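Local coordinates for Glyoxalase/bleomycin resistance protein/dioxygenase (Nostoc punctiforme PCC 73102, PDB 3KOL), which binds a divalent metal in a vicinal oxygen chelate fold and probably acts as a glyoxalase- or dioxygenase-type enzyme, at the interface of chains A and B. Residues are numbered along the deposited sequence; one frame, centred on the assembly and turned at random. Chains: chain A/B, Glyoxalase/bleomycin resistance protein/dioxygenase.

Contact 1: the interface of chains A and B. Residues chain A 94, 96-99; chain B 24-26, 78, 83.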
ATOM      1  N   PHE A  94      -8.738  -9.491  -8.603  1.00 20.01           N
ATOM      2  CA  PHE A  94      -7.842 -10.617  -8.337  1.00 19.29           C
ATOM      3  C   PHE A  94      -7.435 -10.574  -6.872  1.00 17.42           C
ATOM      4  O   PHE A  94      -7.777  -9.637  -6.156  1.00 16.52           O
ATOM      5  CB  PHE A  94      -6.557 -10.493  -9.162  1.00 21.93           C
ATOM      6  CG  PHE A  94      -6.769 -10.487 -10.649  1.00 23.90           C
ATOM      7  CD1 PHE A  94      -7.008 -11.670 -11.339  1.00 26.33           C
ATOM      8  CD2 PHE A  94      -6.707  -9.296 -11.364  1.00 25.07           C
ATOM      9  CE1 PHE A  94      -7.179 -11.669 -12.729  1.00 25.67           C
ATOM     10  CE2 PHE A  94      -6.878  -9.283 -12.750  1.00 27.19           C
ATOM     11  CZ  PHE A  94      -7.113 -10.474 -13.432  1.00 25.48           C
ATOM     12  N   ARG A  96      -4.408 -10.374  -3.944  1.00 13.28           N
ATOM     13  CA  ARG A  96      -3.292  -9.436  -3.781  1.00 11.20           C
ATOM     14  C   ARG A  96      -3.814  -8.000  -3.609  1.00 11.43           C
ATOM     15  O   ARG A  96      -4.914  -7.816  -3.092  1.00 11.07           O
ATOM     16  CB  ARG A  96      -2.295  -9.551  -4.948  1.00 10.48           C
ATOM     17  CG  ARG A  96      -1.616 -10.930  -5.021  1.00 11.84           C
ATOM     18  CD  ARG A  96      -0.691 -11.069  -6.232  1.00 13.81           C
ATOM     19  NE  ARG A  96      -0.245 -12.450  -6.411  1.00 13.45           N
ATOM     20  CZ  ARG A  96       0.418 -12.900  -7.473  1.00 17.90           C
ATOM     21  NH1 ARG A  96       0.724 -12.080  -8.474  1.00 15.82           N
ATOM     22  NH2 ARG A  96       0.768 -14.182  -7.537  1.00 16.21           N
ATOM     23  N   ALA A  97      -3.055  -6.991  -4.035  1.00  9.94           N
ATOM     24  CA  ALA A  97      -3.467  -5.590  -3.837  1.00 12.14           C
ATOM     25  C   ALA A  97      -4.852  -5.233  -4.367  1.00 13.03           C
ATOM     26  O   ALA A  97      -5.168  -5.476  -5.530  1.00 14.72           O
ATOM     27  CB  ALA A  97      -2.419  -4.638  -4.429  1.00 11.54           C
ATOM     28  N   TYR A  98      -5.663  -4.635  -3.497  1.00 12.79           N
ATOM     29  CA  TYR A  98      -7.037  -4.233  -3.811  1.00 13.65           C
ATOM     30  C   TYR A  98      -7.108  -2.716  -4.000  1.00 12.83           C
ATOM     31  O   TYR A  98      -7.445  -2.240  -5.079  1.00 12.50           O
ATOM     32  CB  TYR A  98      -7.943  -4.715  -2.671  1.00 16.49           C
ATOM     33  CG  TYR A  98      -9.401  -4.310  -2.710  1.00 20.63           C
ATOM     34  CD1 TYR A  98     -10.005  -3.841  -3.877  1.00 21.63           C
ATOM     35  CD2 TYR A  98     -10.188  -4.430  -1.563  1.00 21.60           C
ATOM     36  CE1 TYR A  98     -11.360  -3.497  -3.894  1.00 23.51           C
ATOM     37  CE2 TYR A  98     -11.535  -4.096  -1.573  1.00 23.29           C
ATOM     38  CZ  TYR A  98     -12.114  -3.631  -2.739  1.00 24.16           C
ATOM     39  OH  TYR A  98     -13.450  -3.308  -2.744  1.00 26.95           O
ATOM     40  N   HIS A  99      -6.805  -1.953  -2.956  1.00 11.06           N
ATOM     41  CA  HIS A  99      -6.791  -0.501  -3.093  1.00 10.21           C
ATOM     42  C   HIS A  99      -5.914   0.171  -2.057  1.00  9.97           C
ATOM     43  O   HIS A  99      -5.506  -0.442  -1.069  1.00  9.40           O
ATOM     44  CB  HIS A  99      -8.211   0.104  -3.066  1.00  8.51           C
ATOM     45  CG  HIS A  99      -8.933  -0.037  -1.760  1.00  8.98           C
ATOM     46  ND1 HIS A  99      -9.669  -1.156  -1.432  1.00 10.86           N
ATOM     47  CD2 HIS A  99      -9.095   0.832  -0.733  1.00  9.29           C
ATOM     48  CE1 HIS A  99     -10.259  -0.966  -0.265  1.00 12.17           C
ATOM     49  NE2 HIS A  99      -9.927   0.231   0.181  1.00 11.92           N
TER
ATOM     50  N   ALA B  24      -5.481  -2.009   1.211  1.00 11.13           N
ATOM     51  CA  ALA B  24      -6.320  -3.195   1.245  1.00 11.30           C
ATOM     52  C   ALA B  24      -5.807  -4.275   0.313  1.00 11.47           C
ATOM     53  O   ALA B  24      -5.354  -3.996  -0.797  1.00  9.80           O
ATOM     54  CB  ALA B  24      -7.753  -2.827   0.874  1.00 11.94           C
ATOM     55  N   LEU B  25      -5.876  -5.511   0.790  1.00 11.80           N
ATOM     56  CA  LEU B  25      -5.445  -6.664   0.024  1.00 11.58           C
ATOM     57  C   LEU B  25      -6.592  -7.664  -0.025  1.00 12.26           C
ATOM     58  O   LEU B  25      -7.371  -7.767   0.922  1.00 11.57           O
ATOM     59  CB  LEU B  25      -4.239  -7.347   0.687  1.00 11.36           C
ATOM     60  CG  LEU B  25      -2.979  -6.555   1.058  1.00 13.48           C
ATOM     61  CD1 LEU B  25      -1.938  -7.514   1.643  1.00 11.93           C
ATOM     62  CD2 LEU B  25      -2.412  -5.855  -0.164  1.00 11.91           C
ATOM     63  N   ASN B  26      -6.707  -8.377  -1.141  1.00 13.38           N
ATOM     64  CA  ASN B  26      -7.717  -9.422  -1.282  1.00 14.26           C
ATOM     65  C   ASN B  26      -6.951 -10.715  -1.039  1.00 14.00           C
ATOM     66  O   ASN B  26      -5.900 -10.930  -1.641  1.00 15.93           O
ATOM     67  CB  ASN B  26      -8.304  -9.451  -2.690  1.00 13.58           C
ATOM     68  CG  ASN B  26      -9.190  -8.268  -2.969  1.00 13.94           C
ATOM     69  OD1 ASN B  26      -9.860  -7.761  -2.069  1.00 15.96           O
ATOM     70  ND2 ASN B  26      -9.208  -7.820  -4.222  1.00 15.20           N
ATOM     71  N   PHE B  78      -9.320  -8.579   2.833  1.00 15.54           N
ATOM     72  CA  PHE B  78     -10.660  -8.909   2.379  1.00 16.78           C
ATOM     73  C   PHE B  78     -10.670 -10.345   1.889  1.00 16.80           C
ATOM     74  O   PHE B  78      -9.978 -10.682   0.935  1.00 16.26           O
ATOM     75  CB  PHE B  78     -11.073  -7.964   1.245  1.00 19.58           C
ATOM     76  CG  PHE B  78     -11.431  -6.582   1.712  1.00 22.06           C
ATOM     77  CD1 PHE B  78     -12.721  -6.299   2.150  1.00 24.65           C
ATOM     78  CD2 PHE B  78     -10.473  -5.572   1.752  1.00 24.26           C
ATOM     79  CE1 PHE B  78     -13.055  -5.035   2.623  1.00 25.74           C
ATOM     80  CE2 PHE B  78     -10.798  -4.297   2.227  1.00 24.14           C
ATOM     81  CZ  PHE B  78     -12.090  -4.030   2.662  1.00 26.30           C
ATOM     82  N   LEU B  83     -11.554 -15.651  -5.795  1.00 24.56           N
ATOM     83  CA  LEU B  83     -10.735 -14.875  -6.718  1.00 24.06           C
ATOM     84  C   LEU B  83      -9.411 -15.573  -6.987  1.00 23.19           C
ATOM     85  O   LEU B  83      -8.958 -16.398  -6.194  1.00 22.85           O
ATOM     86  CB  LEU B  83     -10.474 -13.472  -6.162  1.00 22.46           C
ATOM     87  CG  LEU B  83     -11.688 -12.543  -6.097  1.00 22.21           C
ATOM     88  CD1 LEU B  83     -11.255 -11.163  -5.606  1.00 21.97           C
ATOM     89  CD2 LEU B  83     -12.322 -12.433  -7.477  1.00 21.80           C
TER
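Backbone bonding between A:Arg96 and B:Asn26 carries one end of an antiparallel pairing that joins strand 96-104 of chain A to strand 17-27 of chain B. A:Arg96 N donates to B:Asn26 O at 2.8 Å, and B:Asn26 N returns a bond to A:Arg96 O. Farther along, B:Ala24 O accepts from A:Tyr98 N at 2.8 Å and, weakly, from A:His99 N, while B:Ala24 N donates to A:His99 O.

The side chain of B:Asn26 adds a bond of its own: ND2 of its carboxamide reaches A:Phe94 O at 3.0 Å, nearly along the C=O axis and with the acceptor in the plane of the B:Asn26 carboxamide. An asparagine suits this place, since its short amide can extend the backbone pattern into the loop before the strand.

Aromatic packing fills the other end. A:Tyr98 holds CG anti to its backbone N (chi1 175°), which turns the ring's CD2 edge onto a face of B:Phe78, with the planes 88° apart and A:Tyr98 CD2 3.5 Å from B:Phe78 CD2. B:Asn26 OD1 lies 3.4 Å from the same A:Tyr98 CD2. B:Ala24 CB sits over one face of the imidazole of A:His99, 3.3 Å from CE1; a methyl is small enough to fit there.

A:His99 is a metal ligand of the cobalt site, so this strand pairing borders the metal centre.

Contact 2: the interface of chains A and B. Residues chain A 41, 43, 69, 101-104, 148; chain B 17, 19-20.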
ATOM      1  N   LEU A  41      -3.456  14.885  -7.388  1.00 11.07           N
ATOM      2  CA  LEU A  41      -3.670  14.540  -5.984  1.00 10.33           C
ATOM      3  C   LEU A  41      -2.811  15.361  -5.015  1.00 10.88           C
ATOM      4  O   LEU A  41      -2.992  15.292  -3.799  1.00 10.42           O
ATOM      5  CB  LEU A  41      -3.432  13.043  -5.764  1.00  9.11           C
ATOM      6  CG  LEU A  41      -4.363  12.099  -6.537  1.00 12.66           C
ATOM      7  CD1 LEU A  41      -4.197  10.698  -5.999  1.00 12.24           C
ATOM      8  CD2 LEU A  41      -5.812  12.535  -6.386  1.00 14.40           C
ATOM      9  N   LEU A  43       0.396  15.117  -4.023  1.00 11.25           N
ATOM     10  CA  LEU A  43       1.438  14.528  -3.178  1.00 11.31           C
ATOM     11  C   LEU A  43       2.785  15.182  -3.484  1.00 11.71           C
ATOM     12  O   LEU A  43       3.154  15.372  -4.647  1.00  9.24           O
ATOM     13  CB  LEU A  43       1.526  13.012  -3.386  1.00 11.73           C
ATOM     14  CG  LEU A  43       0.266  12.232  -2.987  1.00 10.08           C
ATOM     15  CD1 LEU A  43       0.437  10.755  -3.334  1.00 10.99           C
ATOM     16  CD2 LEU A  43       0.012  12.399  -1.489  1.00 11.41           C
ATOM     17  N   THR A  69       3.520  11.599   1.748  1.00 14.47           N
ATOM     18  CA  THR A  69       2.407  12.241   2.420  1.00 15.05           C
ATOM     19  C   THR A  69       3.116  13.070   3.492  1.00 16.33           C
ATOM     20  O   THR A  69       4.272  12.796   3.832  1.00 16.48           O
ATOM     21  CB  THR A  69       1.441  11.214   3.056  1.00 15.48           C
ATOM     22  OG1 THR A  69       2.187  10.231   3.779  1.00 18.70           O
ATOM     23  CG2 THR A  69       0.615  10.515   1.973  1.00 17.19           C
ATOM     24  N   ALA A 101      -5.792   3.698   0.223  1.00 10.77           N
ATOM     25  CA  ALA A 101      -6.626   4.808   0.658  1.00 11.50           C
ATOM     26  C   ALA A 101      -5.870   5.902   1.389  1.00 11.45           C
ATOM     27  O   ALA A 101      -5.049   5.637   2.270  1.00 11.92           O
ATOM     28  CB  ALA A 101      -7.769   4.283   1.534  1.00 12.23           C
ATOM     29  N   PHE A 102      -6.170   7.138   1.003  1.00  8.53           N
ATOM     30  CA  PHE A 102      -5.572   8.335   1.587  1.00 10.00           C
ATOM     31  C   PHE A 102      -6.608   9.039   2.447  1.00 11.78           C
ATOM     32  O   PHE A 102      -7.787   9.081   2.101  1.00 12.02           O
ATOM     33  CB  PHE A 102      -5.126   9.293   0.481  1.00  9.41           C
ATOM     34  CG  PHE A 102      -3.974   8.788  -0.332  1.00  8.54           C
ATOM     35  CD1 PHE A 102      -2.669   8.942   0.120  1.00  9.97           C
ATOM     36  CD2 PHE A 102      -4.194   8.161  -1.554  1.00  8.60           C
ATOM     37  CE1 PHE A 102      -1.594   8.480  -0.640  1.00  8.45           C
ATOM     38  CE2 PHE A 102      -3.131   7.695  -2.316  1.00  8.91           C
ATOM     39  CZ  PHE A 102      -1.826   7.856  -1.858  1.00  7.41           C
ATOM     40  N   ASP A 103      -6.158   9.603   3.559  1.00 12.57           N
ATOM     41  CA  ASP A 103      -7.032  10.319   4.470  1.00 13.91           C
ATOM     42  C   ASP A 103      -6.954  11.797   4.116  1.00 13.69           C
ATOM     43  O   ASP A 103      -5.898  12.286   3.714  1.00 14.29           O
ATOM     44  CB  ASP A 103      -6.564  10.108   5.913  1.00 15.86           C
ATOM     45  CG  ASP A 103      -7.469  10.776   6.926  1.00 17.73           C
ATOM     46  OD1 ASP A 103      -8.676  10.477   6.934  1.00 20.77           O
ATOM     47  OD2 ASP A 103      -6.970  11.600   7.717  1.00 20.11           O
ATOM     48  N   ILE A 104      -8.073  12.499   4.255  1.00 14.78           N
ATOM     49  CA  ILE A 104      -8.121  13.929   3.970  1.00 16.35           C
ATOM     50  C   ILE A 104      -9.010  14.605   5.011  1.00 18.55           C
ATOM     51  O   ILE A 104      -9.946  13.989   5.522  1.00 20.05           O
ATOM     52  CB  ILE A 104      -8.671  14.198   2.537  1.00 16.32           C
ATOM     53  CG1 ILE A 104      -8.562  15.687   2.200  1.00 16.68           C
ATOM     54  CG2 ILE A 104     -10.118  13.731   2.425  1.00 16.49           C
ATOM     55  CD1 ILE A 104      -8.887  16.000   0.750  1.00 16.78           C
ATOM     56  N   ILE A 148     -10.132   7.972  -1.479  1.00 11.72           N
ATOM     57  CA  ILE A 148      -9.870   9.167  -0.690  1.00 11.25           C
ATOM     58  C   ILE A 148     -11.002   9.125   0.323  1.00 11.74           C
ATOM     59  O   ILE A 148     -12.161   8.991  -0.054  1.00 13.27           O
ATOM     60  CB  ILE A 148      -9.940  10.468  -1.524  1.00 11.14           C
ATOM     61  CG1 ILE A 148      -8.707  10.561  -2.433  1.00 11.57           C
ATOM     62  CG2 ILE A 148     -10.003  11.681  -0.586  1.00 12.19           C
ATOM     63  CD1 ILE A 148      -8.646  11.837  -3.291  1.00 11.33           C
TER
ATOM     64  N   LEU B  17      -3.927  15.445   1.143  1.00 16.08           N
ATOM     65  CA  LEU B  17      -3.951  14.011   1.403  1.00 15.96           C
ATOM     66  C   LEU B  17      -2.896  13.921   2.505  1.00 15.34           C
ATOM     67  O   LEU B  17      -1.692  13.870   2.238  1.00 16.15           O
ATOM     68  CB  LEU B  17      -3.545  13.231   0.153  1.00 14.78           C
ATOM     69  CG  LEU B  17      -4.524  13.371  -1.023  1.00 15.20           C
ATOM     70  CD1 LEU B  17      -4.202  12.323  -2.075  1.00 11.97           C
ATOM     71  CD2 LEU B  17      -5.971  13.190  -0.538  1.00 15.69           C
ATOM     72  N   LYS B  19      -2.281  11.528   4.924  1.00 14.72           N
ATOM     73  CA  LYS B  19      -1.609  10.277   5.244  1.00 16.15           C
ATOM     74  C   LYS B  19      -2.231   9.120   4.486  1.00 13.93           C
ATOM     75  O   LYS B  19      -3.259   9.275   3.826  1.00 12.18           O
ATOM     76  CB  LYS B  19      -1.720   9.992   6.745  1.00 17.38           C
ATOM     77  CG  LYS B  19      -3.143   9.689   7.197  1.00 21.89           C
ATOM     78  CD  LYS B  19      -3.237   9.475   8.703  1.00 27.67           C
ATOM     79  CE  LYS B  19      -4.635   9.012   9.092  1.00 31.61           C
ATOM     80  NZ  LYS B  19      -4.781   8.786  10.556  1.00 35.51           N
ATOM     81  N   VAL B  20      -1.576   7.967   4.564  1.00 11.26           N
ATOM     82  CA  VAL B  20      -2.094   6.753   3.955  1.00 11.78           C
ATOM     83  C   VAL B  20      -2.925   6.192   5.096  1.00 12.96           C
ATOM     84  O   VAL B  20      -2.385   5.864   6.154  1.00 15.48           O
ATOM     85  CB  VAL B  20      -0.971   5.751   3.609  1.00 10.68           C
ATOM     86  CG1 VAL B  20      -1.578   4.378   3.317  1.00  9.87           C
ATOM     87  CG2 VAL B  20      -0.186   6.248   2.392  1.00  9.86           C
TER
HETATM   88  O   HOH W   1      -2.372  16.378  -1.398  1.00 12.88           O
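Strand 96-104 of chain A runs antiparallel to the beginning of strand 17-27 of chain B. Loop residues A:Leu41 and A:Leu43, A:Ile148 of strand 145-150 and A:Phe102 surround the incoming B:Leu17, while loop residue A:Thr69 meets B:Lys19. The bridges pair A:Phe102 with B:Val20, A:Asp103 with B:Lys19 and A:Ile104 with B:Leu17. A:Asp103 N donates to B:Lys19 O at 2.9 Å.

B:Leu17 buries 114 Å² against chain A, and its branched, apolar tip suits the pocket it enters. CD1 lies 3.8 Å from A:Leu41 CB and also packs against CG of the A:Phe102 ring. The other branch, CD2, points toward A:Ile148 CD1, 4.1 Å away, the two side chains crossing at about a right angle. A:Leu43 reaches B:Leu17 from another direction, CD2 to CB. The polar backbone beside this apolar plug is served by a water, which lies 2.7 Å from A:Leu41 O and 3.1 Å from B:Leu17 N, linking the loop to the strand's first residue.

The breadth of the phenyl group of A:Phe102 lets its CG side meet B:Leu17 while its CE1 meets B:Val20 CG2 at 4.0 Å. On the B:Lys19 side, A:Thr69 CB rests against the lysine's CA. B:Lys19 runs extended beyond CG, and its methylenes slant across the A:Asp103 side chain; B:Lys19 CG lies 3.7 Å from A:Asp103 CB. A:Asp103 has CG anti to its backbone N (chi1 -177°), which leaves CB against the lysine CG, with OD2 coming near the lysine CE. A:Asp103 OD2 and B:Lys19 NZ, 4.6 Å apart, form no salt bridge, though their opposite charges could still attract modestly.

By lodging B:Leu17 in chain A and extending the sheet across the boundary, the site helps hold the two subunits together in what is probably the working dimer.

Contacts 1 and 2 lie about 19 Å apart, between the centres of their C-alpha atoms, and are two stretches of one antiparallel pairing: strand 96-104 of chain A and strand 17-27 of chain B run through both. Contact 1 uses the start of the former and the far part of the latter; contact 2 uses the reverse ends. The same ladder continues through both, and what changes along it is the side-chain packing. Two-fold symmetry repeats both with the chains exchanged. Because strand 96-104 carries the metal ligand A:His99 while paired with the partner chain, dimer assembly may help to position that ligand.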